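Side-chain contacts in thioredoxin reductase (Streptococcus pyogenes, PDB 5UWY), which probably reduces thioredoxin with electrons from NADPH, passed through a bound FAD and a redox-active disulfide: residues Asp153-Val156 against Glu157-Ile160; Ile183-Asp186 against Arg187-Asn191. All coordinates share one frame; numbering follows the deposited sequence.

Contact 1 (Asp153-Val156 against Glu157-Ile160). With PO4 (phosphate ion), chain D.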
ATOM      1  N   ASP A 153      12.365  -4.105  24.157  1.00 54.56           N
ATOM      2  CA  ASP A 153      11.513  -3.001  23.726  1.00 53.45           C
ATOM      3  C   ASP A 153      10.227  -3.518  23.094  1.00 52.83           C
ATOM      4  O   ASP A 153       9.139  -2.980  23.342  1.00 57.49           O
ATOM      5  CB  ASP A 153      12.270  -2.109  22.740  1.00 54.30           C
ATOM      6  CG  ASP A 153      13.263  -1.189  23.425  1.00 69.59           C
ATOM      7  OD1 ASP A 153      13.127  -0.970  24.646  1.00 75.97           O
ATOM      8  OD2 ASP A 153      14.179  -0.684  22.741  1.00 78.49           O
ATOM      9  N   SER A 154      10.336  -4.577  22.287  1.00 44.85           N
ATOM     10  CA  SER A 154       9.187  -5.094  21.551  1.00 44.21           C
ATOM     11  C   SER A 154       8.080  -5.540  22.497  1.00 46.29           C
ATOM     12  O   SER A 154       6.910  -5.179  22.321  1.00 54.38           O
ATOM     13  CB  SER A 154       9.623  -6.254  20.654  1.00 51.39           C
ATOM     14  OG  SER A 154      10.639  -5.852  19.753  1.00 57.08           O
ATOM     15  N   ALA A 155       8.436  -6.326  23.515  1.00 46.56           N
ATOM     16  CA  ALA A 155       7.432  -6.858  24.430  1.00 46.08           C
ATOM     17  C   ALA A 155       6.751  -5.742  25.212  1.00 46.53           C
ATOM     18  O   ALA A 155       5.523  -5.728  25.353  1.00 52.60           O
ATOM     19  CB  ALA A 155       8.074  -7.869  25.379  1.00 47.01           C
ATOM     20  N   VAL A 156       7.536  -4.792  25.725  1.00 46.98           N
ATOM     21  CA  VAL A 156       6.966  -3.723  26.542  1.00 51.51           C
ATOM     22  C   VAL A 156       6.038  -2.854  25.704  1.00 53.66           C
ATOM     23  O   VAL A 156       4.867  -2.638  26.055  1.00 56.30           O
ATOM     24  CB  VAL A 156       8.084  -2.891  27.195  1.00 48.24           C
ATOM     25  CG1 VAL A 156       7.491  -1.747  27.999  1.00 48.90           C
ATOM     26  CG2 VAL A 156       8.957  -3.771  28.073  1.00 49.16           C
ATOM     27  N   GLU A 157       6.542  -2.348  24.574  1.00 45.97           N
ATOM     28  CA  GLU A 157       5.738  -1.444  23.760  1.00 49.14           C
ATOM     29  C   GLU A 157       4.504  -2.144  23.207  1.00 46.04           C
ATOM     30  O   GLU A 157       3.410  -1.567  23.190  1.00 55.71           O
ATOM     31  CB  GLU A 157       6.582  -0.854  22.631  1.00 55.05           C
ATOM     32  CG  GLU A 157       7.112   0.536  22.948  1.00 70.11           C
ATOM     33  CD  GLU A 157       7.124   1.456  21.743  1.00 91.98           C
ATOM     34  OE1 GLU A 157       7.524   2.630  21.897  1.00 98.90           O
ATOM     35  OE2 GLU A 157       6.734   1.008  20.645  1.00102.12           O
ATOM     36  N   GLU A 158       4.654  -3.393  22.760  1.00 47.36           N
ATOM     37  CA  GLU A 158       3.490  -4.140  22.294  1.00 53.26           C
ATOM     38  C   GLU A 158       2.500  -4.382  23.429  1.00 51.32           C
ATOM     39  O   GLU A 158       1.287  -4.440  23.192  1.00 61.24           O
ATOM     40  CB  GLU A 158       3.931  -5.459  21.645  1.00 52.67           C
ATOM     41  CG  GLU A 158       3.749  -6.713  22.497  1.00 60.53           C
ATOM     42  CD  GLU A 158       4.281  -7.967  21.814  1.00 61.86           C
ATOM     43  OE1 GLU A 158       5.181  -8.629  22.377  1.00 57.47           O
ATOM     44  OE2 GLU A 158       3.796  -8.289  20.707  1.00 60.91           O
ATOM     45  N   ALA A 159       2.988  -4.483  24.668  1.00 53.04           N
ATOM     46  CA  ALA A 159       2.091  -4.659  25.805  1.00 50.04           C
ATOM     47  C   ALA A 159       1.266  -3.402  26.058  1.00 56.09           C
ATOM     48  O   ALA A 159       0.031  -3.467  26.166  1.00 63.35           O
ATOM     49  CB  ALA A 159       2.890  -5.042  27.052  1.00 47.75           C
ATOM     50  N   ILE A 160       1.923  -2.240  26.154  1.00 55.82           N
ATOM     51  CA  ILE A 160       1.133  -1.045  26.434  1.00 56.18           C
ATOM     52  C   ILE A 160       0.268  -0.673  25.236  1.00 50.23           C
ATOM     53  O   ILE A 160      -0.777  -0.033  25.398  1.00 55.77           O
ATOM     54  CB  ILE A 160       2.016   0.131  26.890  1.00 60.11           C
ATOM     55  CG1 ILE A 160       3.348   0.135  26.146  1.00 61.38           C
ATOM     56  CG2 ILE A 160       2.235   0.072  28.399  1.00 76.47           C
ATOM     57  CD1 ILE A 160       4.226   1.314  26.507  1.00 64.96           C
TER
HETATM   58  P   PO4 D 403      13.935  -6.593  21.278  1.00 72.09           P
HETATM   59  O1  PO4 D 403      14.981  -6.848  20.220  1.00 72.67           O
HETATM   60  O2  PO4 D 403      14.607  -6.128  22.549  1.00 62.46           O
HETATM   61  O3  PO4 D 403      13.170  -7.869  21.544  1.00 67.58           O
HETATM   62  O4  PO4 D 403      12.984  -5.523  20.796  1.00 65.82           O

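Contact 2 (Ile183-Asp186 against Arg187-Asn191)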
ATOM      1  N   ILE A 183      12.822   4.609  29.677  1.00 64.81           N
ATOM      2  CA  ILE A 183      11.642   5.425  29.405  1.00 67.46           C
ATOM      3  C   ILE A 183      10.413   4.540  29.227  1.00 73.64           C
ATOM      4  O   ILE A 183       9.342   4.813  29.786  1.00 74.38           O
ATOM      5  CB  ILE A 183      11.883   6.322  28.176  1.00 63.89           C
ATOM      6  CG1 ILE A 183      10.568   6.920  27.673  1.00 66.45           C
ATOM      7  CG2 ILE A 183      12.592   5.548  27.070  1.00 70.47           C
ATOM      8  CD1 ILE A 183      10.743   7.900  26.537  1.00 69.12           C
ATOM      9  N   LEU A 184      10.553   3.456  28.459  1.00 64.55           N
ATOM     10  CA  LEU A 184       9.431   2.547  28.260  1.00 50.44           C
ATOM     11  C   LEU A 184       9.178   1.691  29.491  1.00 60.67           C
ATOM     12  O   LEU A 184       8.035   1.296  29.743  1.00 71.12           O
ATOM     13  CB  LEU A 184       9.675   1.667  27.038  1.00 48.67           C
ATOM     14  CG  LEU A 184      10.005   2.433  25.758  1.00 55.31           C
ATOM     15  CD1 LEU A 184      10.649   1.512  24.734  1.00 48.76           C
ATOM     16  CD2 LEU A 184       8.761   3.106  25.190  1.00 67.41           C
ATOM     17  N   GLN A 185      10.225   1.381  30.259  1.00 65.23           N
ATOM     18  CA  GLN A 185      10.021   0.717  31.542  1.00 64.95           C
ATOM     19  C   GLN A 185       9.160   1.576  32.459  1.00 69.32           C
ATOM     20  O   GLN A 185       8.158   1.108  33.010  1.00 73.67           O
ATOM     21  CB  GLN A 185      11.365   0.406  32.203  1.00 69.54           C
ATOM     22  CG  GLN A 185      12.183  -0.666  31.502  1.00 70.94           C
ATOM     23  CD  GLN A 185      13.299  -1.206  32.377  1.00 68.85           C
ATOM     24  OE1 GLN A 185      13.081  -1.547  33.541  1.00 69.49           O
ATOM     25  NE2 GLN A 185      14.503  -1.284  31.821  1.00 62.56           N
ATOM     26  N   ASP A 186       9.533   2.849  32.618  1.00 69.72           N
ATOM     27  CA  ASP A 186       8.739   3.763  33.433  1.00 73.21           C
ATOM     28  C   ASP A 186       7.321   3.893  32.893  1.00 71.44           C
ATOM     29  O   ASP A 186       6.353   3.898  33.664  1.00 75.78           O
ATOM     30  CB  ASP A 186       9.417   5.132  33.494  1.00 78.69           C
ATOM     31  CG  ASP A 186      10.678   5.124  34.337  1.00 81.59           C
ATOM     32  OD1 ASP A 186      10.735   4.352  35.318  1.00 81.98           O
ATOM     33  OD2 ASP A 186      11.612   5.888  34.019  1.00 75.47           O
ATOM     34  N   ARG A 187       7.180   3.995  31.569  1.00 63.82           N
ATOM     35  CA  ARG A 187       5.854   4.100  30.967  1.00 64.81           C
ATOM     36  C   ARG A 187       5.009   2.869  31.273  1.00 61.26           C
ATOM     37  O   ARG A 187       3.794   2.975  31.486  1.00 55.10           O
ATOM     38  CB  ARG A 187       5.981   4.303  29.457  1.00 68.00           C
ATOM     39  CG  ARG A 187       4.659   4.495  28.734  1.00 71.31           C
ATOM     40  CD  ARG A 187       4.718   5.703  27.811  1.00 65.40           C
ATOM     41  NE  ARG A 187       5.851   5.632  26.893  1.00 53.17           N
ATOM     42  CZ  ARG A 187       6.344   6.675  26.235  1.00 68.06           C
ATOM     43  NH1 ARG A 187       5.807   7.877  26.396  1.00 73.66           N
ATOM     44  NH2 ARG A 187       7.379   6.521  25.420  1.00 70.04           N
ATOM     45  N   ALA A 188       5.635   1.691  31.303  1.00 60.94           N
ATOM     46  CA  ALA A 188       4.900   0.472  31.616  1.00 60.53           C
ATOM     47  C   ALA A 188       4.505   0.435  33.087  1.00 69.38           C
ATOM     48  O   ALA A 188       3.332   0.242  33.419  1.00 80.46           O
ATOM     49  CB  ALA A 188       5.733  -0.755  31.246  1.00 57.44           C
ATOM     50  N   PHE A 189       5.475   0.636  33.986  1.00 71.29           N
ATOM     51  CA  PHE A 189       5.167   0.654  35.413  1.00 76.37           C
ATOM     52  C   PHE A 189       4.093   1.686  35.741  1.00 70.79           C
ATOM     53  O   PHE A 189       3.349   1.519  36.715  1.00 71.58           O
ATOM     54  CB  PHE A 189       6.432   0.935  36.227  1.00 78.09           C
ATOM     55  CG  PHE A 189       7.582   0.014  35.913  1.00 73.14           C
ATOM     56  CD1 PHE A 189       7.370  -1.337  35.678  1.00 59.99           C
ATOM     57  CD2 PHE A 189       8.880   0.501  35.859  1.00 73.70           C
ATOM     58  CE1 PHE A 189       8.429  -2.182  35.391  1.00 56.86           C
ATOM     59  CE2 PHE A 189       9.943  -0.336  35.568  1.00 67.76           C
ATOM     60  CZ  PHE A 189       9.716  -1.679  35.336  1.00 62.70           C
ATOM     61  N   ALA A 190       3.986   2.746  34.932  1.00 65.03           N
ATOM     62  CA  ALA A 190       2.999   3.789  35.185  1.00 57.69           C
ATOM     63  C   ALA A 190       1.591   3.378  34.767  1.00 65.83           C
ATOM     64  O   ALA A 190       0.616   3.825  35.380  1.00 68.66           O
ATOM     65  CB  ALA A 190       3.403   5.076  34.465  1.00 55.91           C
ATOM     66  N   ASN A 191       1.458   2.538  33.742  1.00 73.71           N
ATOM     67  CA  ASN A 191       0.137   2.136  33.279  1.00 73.18           C
ATOM     68  C   ASN A 191      -0.488   1.151  34.262  1.00 71.45           C
ATOM     69  O   ASN A 191       0.166   0.216  34.731  1.00 64.63           O
ATOM     70  CB  ASN A 191       0.230   1.522  31.878  1.00 65.04           C
ATOM     71  CG  ASN A 191      -1.111   1.011  31.358  1.00 68.04           C
ATOM     72  OD1 ASN A 191      -1.696   0.071  31.901  1.00 79.10           O
ATOM     73  ND2 ASN A 191      -1.602   1.639  30.297  1.00 59.98           N
TER

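Contact 1 (Asp153-Val156 against Glu157-Ile160)
Phosphate O4 is gripped twice by Ser154, by OG at 2.6 Å and by the backbone N at 3.2 Å, while Ser154 O accepts the amide N of Glu158 one turn on. The site is the first turn of helix 153-162, after strand 145-149 of a Rossmann-type fold. Ala155 fits a GxGxxA pattern here, consistent with a dinucleotide-binding turn. The phosphate probably comes from the crystallisation liquor. It may mark where a phosphate of the pyridine nucleotide binds. The N-terminal end of the helix would favour such an anion. The first torsion of Ser154 (chi1 -58°) sets OG on the same side as its backbone N, where both can reach O4. Asp153 N adds a weak bond to phosphate O2. The carboxylate of Asp153 turns elsewhere, and its OD1 accepts a hydrogen bond from Gln181 N.

Behind the phosphate the helix runs on in regular i to i+4 bonds. Glu157 N meets Asp153 O at 2.9 Å. Ala155 and Ala159 put their methyl groups on Val148 of strand 145-149, which seats the helix on its sheet. Glu157 leaves the helix on a different side, past Leu184, to His301 of the second subunit. Its OE1 lies close to the like-charged Glu304 of that subunit. The repulsion may be eased by Arg187, by a shared proton, or by both. Chi1 of 103° turns Glu158 back over the preceding turn. From CG on the chain is extended, and Glu158 OE1 ends 3.5 Å from Ala155 CA.

Contact 2 (Ile183-Asp186 against Arg187-Asn191)
Phe189 and Gln185 both hold CG anti to their own carbonyl carbon (chi1 -53° and -69°), and this lays the two side chains side by side on helix 182-190. The ring plane and the Gln185 amide plane are 81° apart. Gln185 CB approaches Phe189 CE2 at 3.7 Å, and Gln185 OE1 lies 3.8 Å from Phe189 CZ. Gln185 O sits over one ring face, offset toward the rim, while it also accepts Phe189 N at 2.9 Å. The amide end of Gln185 is fixed from outside, since NE2 bonds to Ala180 O. Leu178 packs on both side chains.

On another flank of the helix, Arg187 bends at chi2 and chi3 and runs back alongside Ile183. Its NH2 comes 3.7 Å from Leu184 CD2, which meets the guanidinium at its edge and in its plane. Ile183 CD1 is 3.8 Å from the same NH2. Glu304 of the second subunit makes a long, weak ion pair with Arg187 NE. Backbone hydrogen bonds join the two segments, while methyl groups flank the arginine cation and the side chains of Gln185 and Phe189 meet by van der Waals contact.

How the contacts relate
Contacts 1 and 2 lie on consecutive helices of one Rossmann-type domain, joined through strand 168-172, with centres 10 Å apart. The helices pack directly. Leu184 of contact 2 lies between two acids of contact 1: its CD1 is 3.5 Å from Asp153 OD1 and its CD2 is 3.5 Å from Glu157 OE1. Farther along, Val156 CG1 rests 3.8 Å from Ala188 CB. Contact 1 carries the phosphate, and its Glu158 side chain is about 11 Å from a bound FAD. Contact 2 is centred about 28 Å from the centre of the chain, against about 18 Å for contact 1. Glu304 of the second subunit faces a like charge in contact 1 and a weak, long ion pair in contact 2, so the Arg187 charge may offset the crowding of the carboxylates.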